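Local coordinates for putative lipoprotein (PDB 3OQQ) that is of unknown function but is probably an extracellular lipoprotein of a gut Bacteroides, built largely of antiparallel strands and carrying bound calcium ions, at residues A19-G31 with S35-R47. Sequence-based numbering, arbitrary orientation.
Sequences ASTLVNVYSDKSG and SLLVGDVLVKDSR
Two beta bulges interrupt the antiparallel hairpin in which Val23 pairs with Val41 and Val25 with Val38. At the classic bulge, Val25 O takes a straight bond from Leu37 N (2.8 Å) and a weak one from Val38 N. Asp40 and Val41 form the G1 bulge opposite Val23, whose O accepts from Val41 N, while Asp40 N turns to Asn24 OD1 (3.0 Å). With Asn24 CG beside its own backbone N (chi1 -66°), this torsion carries OD1 across to the N-H of Asp40, a nearly straight bond (164°) that ties the side chain to the bulge. On the valine face, Val25 CB lies against Val38 CG1 at 3.7 Å, the two side chains side by side, and Val23 CG2 meets Val43 CG2 at about a right angle. The Tyr26 ring lies on the other face: its CE2 touches Leu36 CD1 at 3.8 Å, Ser35 OG, hydrogen-bonded to Ser32 O, sits at the ring edge, and Gly31 CA sits over the rim of one face. Further along, Leu22 CD2 packs on Leu42 CB, and a water joins Thr21 O to Val43 N. Strand 59-65 flanks 23-26, strand 122-131 pairs with 36-41, and Val38 rests on Leu49 and Leu51 of strand 46-54.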
ATOM      1  N   ALA A  19     -28.061   6.090  -0.873  1.00 43.37           N
ATOM      2  CA  ALA A  19     -26.783   5.716  -0.241  1.00 41.27           C
ATOM      3  C   ALA A  19     -26.671   6.176   1.248  1.00 40.86           C
ATOM      4  O   ALA A  19     -25.699   5.821   1.929  1.00 37.90           O
ATOM      5  CB  ALA A  19     -25.625   6.289  -1.045  1.00 41.29           C
ATOM      6  N   SER A  20     -27.692   6.916   1.756  1.00 35.72           N
ATOM      7  CA  SER A  20     -27.707   7.466   3.114  1.00 33.19           C
ATOM      8  C   SER A  20     -27.755   6.391   4.226  1.00 35.23           C
ATOM      9  O   SER A  20     -27.392   6.712   5.347  1.00 32.90           O
ATOM     10  CB  SER A  20     -28.859   8.449   3.292  1.00 34.64           C
ATOM     11  OG  SER A  20     -30.116   7.831   3.077  1.00 40.72           O
ATOM     12  N   THR A  21     -28.136   5.122   3.927  1.00 32.02           N
ATOM     13  CA  THR A  21     -28.171   4.104   4.986  1.00 30.86           C
ATOM     14  C   THR A  21     -26.829   3.424   5.165  1.00 31.35           C
ATOM     15  O   THR A  21     -26.558   2.849   6.232  1.00 30.49           O
ATOM     16  CB  THR A  21     -29.257   3.051   4.732  1.00 35.84           C
ATOM     17  OG1 THR A  21     -29.465   2.355   5.966  1.00 34.04           O
ATOM     18  CG2 THR A  21     -28.860   2.028   3.639  1.00 28.86           C
ATOM     19  N   LEU A  22     -26.005   3.442   4.113  1.00 26.05           N
ATOM     20  CA  LEU A  22     -24.707   2.773   4.132  1.00 24.92           C
ATOM     21  C   LEU A  22     -23.785   3.412   5.171  1.00 31.21           C
ATOM     22  O   LEU A  22     -23.921   4.602   5.493  1.00 31.37           O
ATOM     23  CB  LEU A  22     -24.080   2.772   2.737  1.00 24.23           C
ATOM     24  CG  LEU A  22     -25.010   2.334   1.599  1.00 27.91           C
ATOM     25  CD1 LEU A  22     -24.320   2.457   0.280  1.00 27.69           C
ATOM     26  CD2 LEU A  22     -25.477   0.920   1.791  1.00 27.72           C
ATOM     27  N   VAL A  23     -22.904   2.588   5.760  1.00 26.36           N
ATOM     28  CA  VAL A  23     -22.050   3.041   6.850  1.00 24.09           C
ATOM     29  C   VAL A  23     -20.556   2.990   6.467  1.00 26.36           C
ATOM     30  O   VAL A  23     -20.156   2.278   5.550  1.00 24.88           O
ATOM     31  CB  VAL A  23     -22.337   2.247   8.169  1.00 26.84           C
ATOM     32  CG1 VAL A  23     -23.790   2.432   8.626  1.00 26.97           C
ATOM     33  CG2 VAL A  23     -21.999   0.758   8.027  1.00 26.34           C
ATOM     34  N   ASN A  24     -19.742   3.713   7.230  1.00 22.81           N
ATOM     35  CA  ASN A  24     -18.297   3.720   7.064  1.00 22.21           C
ATOM     36  C   ASN A  24     -17.661   3.239   8.350  1.00 27.45           C
ATOM     37  O   ASN A  24     -18.117   3.621   9.419  1.00 27.84           O
ATOM     38  CB  ASN A  24     -17.826   5.105   6.682  1.00 23.23           C
ATOM     39  CG  ASN A  24     -18.323   5.516   5.325  1.00 38.95           C
ATOM     40  OD1 ASN A  24     -18.224   4.778   4.348  1.00 30.54           O
ATOM     41  ND2 ASN A  24     -18.919   6.682   5.245  1.00 36.25           N
ATOM     42  N   VAL A  25     -16.659   2.346   8.250  1.00 24.09           N
ATOM     43  CA  VAL A  25     -15.961   1.782   9.412  1.00 22.38           C
ATOM     44  C   VAL A  25     -14.512   2.272   9.384  1.00 25.80           C
ATOM     45  O   VAL A  25     -13.857   2.179   8.340  1.00 25.28           O
ATOM     46  CB  VAL A  25     -16.066   0.238   9.456  1.00 24.75           C
ATOM     47  CG1 VAL A  25     -15.365  -0.333  10.692  1.00 23.98           C
ATOM     48  CG2 VAL A  25     -17.533  -0.213   9.393  1.00 24.51           C
ATOM     49  N   TYR A  26     -14.031   2.816  10.517  1.00 21.09           N
ATOM     50  CA  TYR A  26     -12.680   3.392  10.670  1.00 20.17           C
ATOM     51  C   TYR A  26     -11.910   2.723  11.811  1.00 25.65           C
ATOM     52  O   TYR A  26     -12.528   2.251  12.771  1.00 24.98           O
ATOM     53  CB  TYR A  26     -12.789   4.911  10.991  1.00 21.28           C
ATOM     54  CG  TYR A  26     -13.568   5.717   9.969  1.00 21.32           C
ATOM     55  CD1 TYR A  26     -14.957   5.807  10.031  1.00 23.13           C
ATOM     56  CD2 TYR A  26     -12.914   6.417   8.962  1.00 20.68           C
ATOM     57  CE1 TYR A  26     -15.678   6.505   9.067  1.00 21.88           C
ATOM     58  CE2 TYR A  26     -13.626   7.120   7.987  1.00 21.19           C
ATOM     59  CZ  TYR A  26     -15.006   7.174   8.055  1.00 27.69           C
ATOM     60  OH  TYR A  26     -15.707   7.902   7.123  1.00 29.51           O
ATOM     61  N   SER A  27     -10.573   2.708  11.737  1.00 23.97           N
ATOM     62  CA  SER A  27      -9.746   2.150  12.824  1.00 25.18           C
ATOM     63  C   SER A  27      -9.472   3.231  13.902  1.00 33.64           C
ATOM     64  O   SER A  27      -8.871   2.926  14.931  1.00 34.81           O
ATOM     65  CB  SER A  27      -8.433   1.610  12.265  1.00 25.93           C
ATOM     66  OG  SER A  27      -7.708   2.650  11.629  1.00 23.94           O
ATOM     67  N   ASP A  28      -9.906   4.487  13.654  1.00 32.20           N
ATOM     68  CA  ASP A  28      -9.709   5.646  14.543  1.00 33.60           C
ATOM     69  C   ASP A  28     -11.002   6.421  14.768  1.00 35.29           C
ATOM     70  O   ASP A  28     -11.792   6.530  13.833  1.00 32.03           O
ATOM     71  CB  ASP A  28      -8.686   6.637  13.910  1.00 36.36           C
ATOM     72  CG  ASP A  28      -7.264   6.140  13.717  1.00 61.04           C
ATOM     73  OD1 ASP A  28      -7.075   5.106  13.028  1.00 65.29           O
ATOM     74  OD2 ASP A  28      -6.331   6.841  14.155  1.00 71.25           O
ATOM     75  N   LYS A  29     -11.174   7.019  15.984  1.00 34.08           N
ATOM     76  CA  LYS A  29     -12.297   7.894  16.373  0.50 34.68           C
ATOM     77  C   LYS A  29     -12.473   9.005  15.340  1.00 39.83           C
ATOM     78  O   LYS A  29     -13.594   9.426  15.044  1.00 41.40           O
ATOM     79  CB  LYS A  29     -12.036   8.526  17.759  0.50 37.28           C
ATOM     80  CG  LYS A  29     -12.345   7.629  18.944  0.50 55.10           C
ATOM     81  CD  LYS A  29     -11.691   8.141  20.223  0.50 62.69           C
ATOM     82  CE  LYS A  29     -11.845   7.161  21.357  0.50 72.80           C
ATOM     83  NZ  LYS A  29     -11.267   7.690  22.621  0.50 82.66           N
ATOM     84  N   SER A  30     -11.347   9.493  14.793  1.00 37.91           N
ATOM     85  CA  SER A  30     -11.380  10.526  13.760  1.00 39.24           C
ATOM     86  C   SER A  30     -11.859   9.850  12.466  1.00 48.01           C
ATOM     87  O   SER A  30     -11.302   8.824  12.063  1.00 51.14           O
ATOM     88  CB  SER A  30     -10.003  11.153  13.577  1.00 40.27           C
ATOM     89  OG  SER A  30      -9.207  10.377  12.695  1.00 45.70           O
ATOM     90  N   GLY A  31     -12.899  10.368  11.841  1.00 43.56           N
ATOM     91  CA  GLY A  31     -13.376   9.744  10.611  1.00 41.62           C
ATOM     92  C   GLY A  31     -12.506  10.080   9.417  1.00 40.31           C
ATOM     93  O   GLY A  31     -13.040  10.399   8.351  1.00 39.93           O
ATOM     94  N   SER A  35      -7.877   6.361   7.853  1.00 22.23           N
ATOM     95  CA  SER A  35      -8.281   5.364   8.848  1.00 21.06           C
ATOM     96  C   SER A  35      -9.500   4.531   8.397  1.00 24.50           C
ATOM     97  O   SER A  35      -9.844   3.574   9.091  1.00 22.47           O
ATOM     98  CB  SER A  35      -8.540   6.035  10.200  1.00 22.80           C
ATOM     99  OG  SER A  35      -9.837   6.596  10.291  1.00 30.35           O
ATOM    100  N   LEU A  36     -10.146   4.873   7.239  1.00 21.85           N
ATOM    101  CA  LEU A  36     -11.266   4.080   6.717  1.00 22.69           C
ATOM    102  C   LEU A  36     -10.777   2.675   6.363  1.00 26.47           C
ATOM    103  O   LEU A  36      -9.757   2.518   5.673  1.00 26.57           O
ATOM    104  CB  LEU A  36     -11.886   4.746   5.483  1.00 23.58           C
ATOM    105  CG  LEU A  36     -13.252   4.238   5.054  1.00 30.56           C
ATOM    106  CD1 LEU A  36     -14.139   5.375   4.700  1.00 31.83           C
ATOM    107  CD2 LEU A  36     -13.132   3.305   3.844  1.00 33.60           C
ATOM    108  N   LEU A  37     -11.484   1.668   6.864  1.00 20.80           N
ATOM    109  CA  LEU A  37     -11.189   0.250   6.617  1.00 18.57           C
ATOM    110  C   LEU A  37     -12.142  -0.313   5.562  1.00 23.85           C
ATOM    111  O   LEU A  37     -11.718  -1.036   4.670  1.00 23.46           O
ATOM    112  CB  LEU A  37     -11.334  -0.533   7.914  1.00 17.58           C
ATOM    113  CG  LEU A  37     -10.413  -0.130   9.054  1.00 20.56           C
ATOM    114  CD1 LEU A  37     -10.887  -0.751  10.328  1.00 19.96           C
ATOM    115  CD2 LEU A  37      -8.954  -0.526   8.757  1.00 21.86           C
ATOM    116  N   VAL A  38     -13.436   0.023   5.679  1.00 22.39           N
ATOM    117  CA  VAL A  38     -14.475  -0.439   4.755  1.00 24.26           C
ATOM    118  C   VAL A  38     -15.520   0.696   4.653  1.00 28.27           C
ATOM    119  O   VAL A  38     -15.898   1.290   5.663  1.00 26.96           O
ATOM    120  CB  VAL A  38     -15.055  -1.848   5.128  1.00 29.39           C
ATOM    121  CG1 VAL A  38     -15.807  -1.839   6.445  1.00 30.18           C
ATOM    122  CG2 VAL A  38     -15.919  -2.427   4.010  1.00 30.11           C
ATOM    123  N   GLY A  39     -15.856   1.056   3.418  1.00 26.15           N
ATOM    124  CA  GLY A  39     -16.792   2.133   3.115  1.00 26.36           C
ATOM    125  C   GLY A  39     -18.060   1.659   2.447  1.00 30.99           C
ATOM    126  O   GLY A  39     -18.081   0.570   1.856  1.00 30.25           O
ATOM    127  N   ASP A  40     -19.132   2.494   2.553  1.00 27.84           N
ATOM    128  CA  ASP A  40     -20.471   2.313   1.968  1.00 28.53           C
ATOM    129  C   ASP A  40     -21.016   0.875   2.156  1.00 29.44           C
ATOM    130  O   ASP A  40     -21.440   0.226   1.199  1.00 27.31           O
ATOM    131  CB  ASP A  40     -20.458   2.734   0.471  1.00 31.38           C
ATOM    132  CG  ASP A  40     -20.296   4.238   0.284  1.00 41.32           C
ATOM    133  OD1 ASP A  40     -20.905   5.005   1.066  1.00 43.97           O
ATOM    134  OD2 ASP A  40     -19.587   4.647  -0.658  1.00 44.44           O
ATOM    135  N   VAL A  41     -21.023   0.416   3.420  1.00 25.11           N
ATOM    136  CA  VAL A  41     -21.450  -0.915   3.861  1.00 25.12           C
ATOM    137  C   VAL A  41     -22.922  -0.931   4.205  1.00 31.27           C
ATOM    138  O   VAL A  41     -23.363  -0.137   5.029  1.00 30.55           O
ATOM    139  CB  VAL A  41     -20.616  -1.337   5.104  1.00 26.65           C
ATOM    140  CG1 VAL A  41     -20.948  -2.752   5.562  1.00 25.79           C
ATOM    141  CG2 VAL A  41     -19.129  -1.186   4.832  1.00 24.95           C
ATOM    142  N   LEU A  42     -23.669  -1.869   3.621  1.00 29.56           N
ATOM    143  CA  LEU A  42     -25.080  -2.040   3.949  1.00 30.39           C
ATOM    144  C   LEU A  42     -25.176  -2.957   5.172  1.00 36.02           C
ATOM    145  O   LEU A  42     -24.598  -4.050   5.169  1.00 36.38           O
ATOM    146  CB  LEU A  42     -25.847  -2.614   2.738  1.00 30.34           C
ATOM    147  CG  LEU A  42     -27.255  -3.160   2.971  1.00 35.32           C
ATOM    148  CD1 LEU A  42     -28.227  -2.060   3.378  1.00 34.59           C
ATOM    149  CD2 LEU A  42     -27.752  -3.864   1.743  1.00 37.44           C
ATOM    150  N   VAL A  43     -25.878  -2.503   6.221  1.00 31.88           N
ATOM    151  CA  VAL A  43     -26.074  -3.301   7.432  1.00 31.41           C
ATOM    152  C   VAL A  43     -27.558  -3.534   7.584  1.00 39.99           C
ATOM    153  O   VAL A  43     -28.273  -2.656   8.055  1.00 40.94           O
ATOM    154  CB  VAL A  43     -25.449  -2.695   8.723  1.00 32.83           C
ATOM    155  CG1 VAL A  43     -25.591  -3.656   9.904  1.00 32.66           C
ATOM    156  CG2 VAL A  43     -23.985  -2.319   8.518  1.00 30.72           C
ATOM    157  N   LYS A  44     -28.025  -4.708   7.146  1.00 40.34           N
ATOM    158  CA  LYS A  44     -29.418  -5.139   7.270  1.00 42.68           C
ATOM    159  C   LYS A  44     -29.422  -6.133   8.426  1.00 50.15           C
ATOM    160  O   LYS A  44     -28.845  -7.219   8.309  1.00 50.06           O
ATOM    161  CB  LYS A  44     -29.949  -5.728   5.950  1.00 45.41           C
ATOM    162  CG  LYS A  44     -31.454  -5.962   5.941  1.00 64.98           C
ATOM    163  CD  LYS A  44     -31.847  -7.050   4.957  1.00 80.72           C
ATOM    164  CE  LYS A  44     -33.279  -7.488   5.164  1.00 96.49           C
ATOM    165  NZ  LYS A  44     -33.555  -8.790   4.503  1.00107.82           N
ATOM    166  N   ASP A  45     -29.982  -5.701   9.573  1.00 49.19           N
ATOM    167  CA  ASP A  45     -30.049  -6.405  10.861  1.00 51.19           C
ATOM    168  C   ASP A  45     -28.625  -6.423  11.456  1.00 53.40           C
ATOM    169  O   ASP A  45     -28.266  -5.520  12.224  1.00 51.39           O
ATOM    170  CB  ASP A  45     -30.683  -7.819  10.752  1.00 55.32           C
ATOM    171  CG  ASP A  45     -31.929  -7.900   9.878  1.00 72.27           C
ATOM    172  OD1 ASP A  45     -32.909  -7.170  10.165  1.00 75.35           O
ATOM    173  OD2 ASP A  45     -31.927  -8.697   8.915  1.00 77.66           O
ATOM    174  N   SER A  46     -27.796  -7.400  11.050  1.00 49.90           N
ATOM    175  CA  SER A  46     -26.407  -7.469  11.503  1.00 48.22           C
ATOM    176  C   SER A  46     -25.502  -7.948  10.354  1.00 49.51           C
ATOM    177  O   SER A  46     -25.988  -8.556   9.401  1.00 49.87           O
ATOM    178  CB  SER A  46     -26.264  -8.345  12.746  1.00 51.96           C
ATOM    179  OG  SER A  46     -26.231  -9.723  12.427  1.00 62.68           O
ATOM    180  N   ARG A  47     -24.206  -7.602  10.406  1.00 42.93           N
ATOM    181  CA  ARG A  47     -23.271  -7.991   9.353  1.00 41.10           C
ATOM    182  C   ARG A  47     -21.869  -8.181   9.922  1.00 42.43           C
ATOM    183  O   ARG A  47     -21.316  -7.259  10.514  1.00 39.90           O
ATOM    184  CB  ARG A  47     -23.261  -6.962   8.218  1.00 38.67           C
ATOM    185  CG  ARG A  47     -22.393  -7.391   7.050  1.00 44.01           C
ATOM    186  CD  ARG A  47     -22.588  -6.492   5.868  1.00 38.21           C
ATOM    187  NE  ARG A  47     -21.950  -7.051   4.681  1.00 34.59           N
ATOM    188  CZ  ARG A  47     -21.954  -6.482   3.486  1.00 39.85           C
ATOM    189  NH1 ARG A  47     -22.600  -5.341   3.288  1.00 30.48           N
ATOM    190  NH2 ARG A  47     -21.324  -7.054   2.476  1.00 35.13           N
TER
HETATM  191  O   HOH W   1     -26.761   0.157   6.430  1.00 33.48           O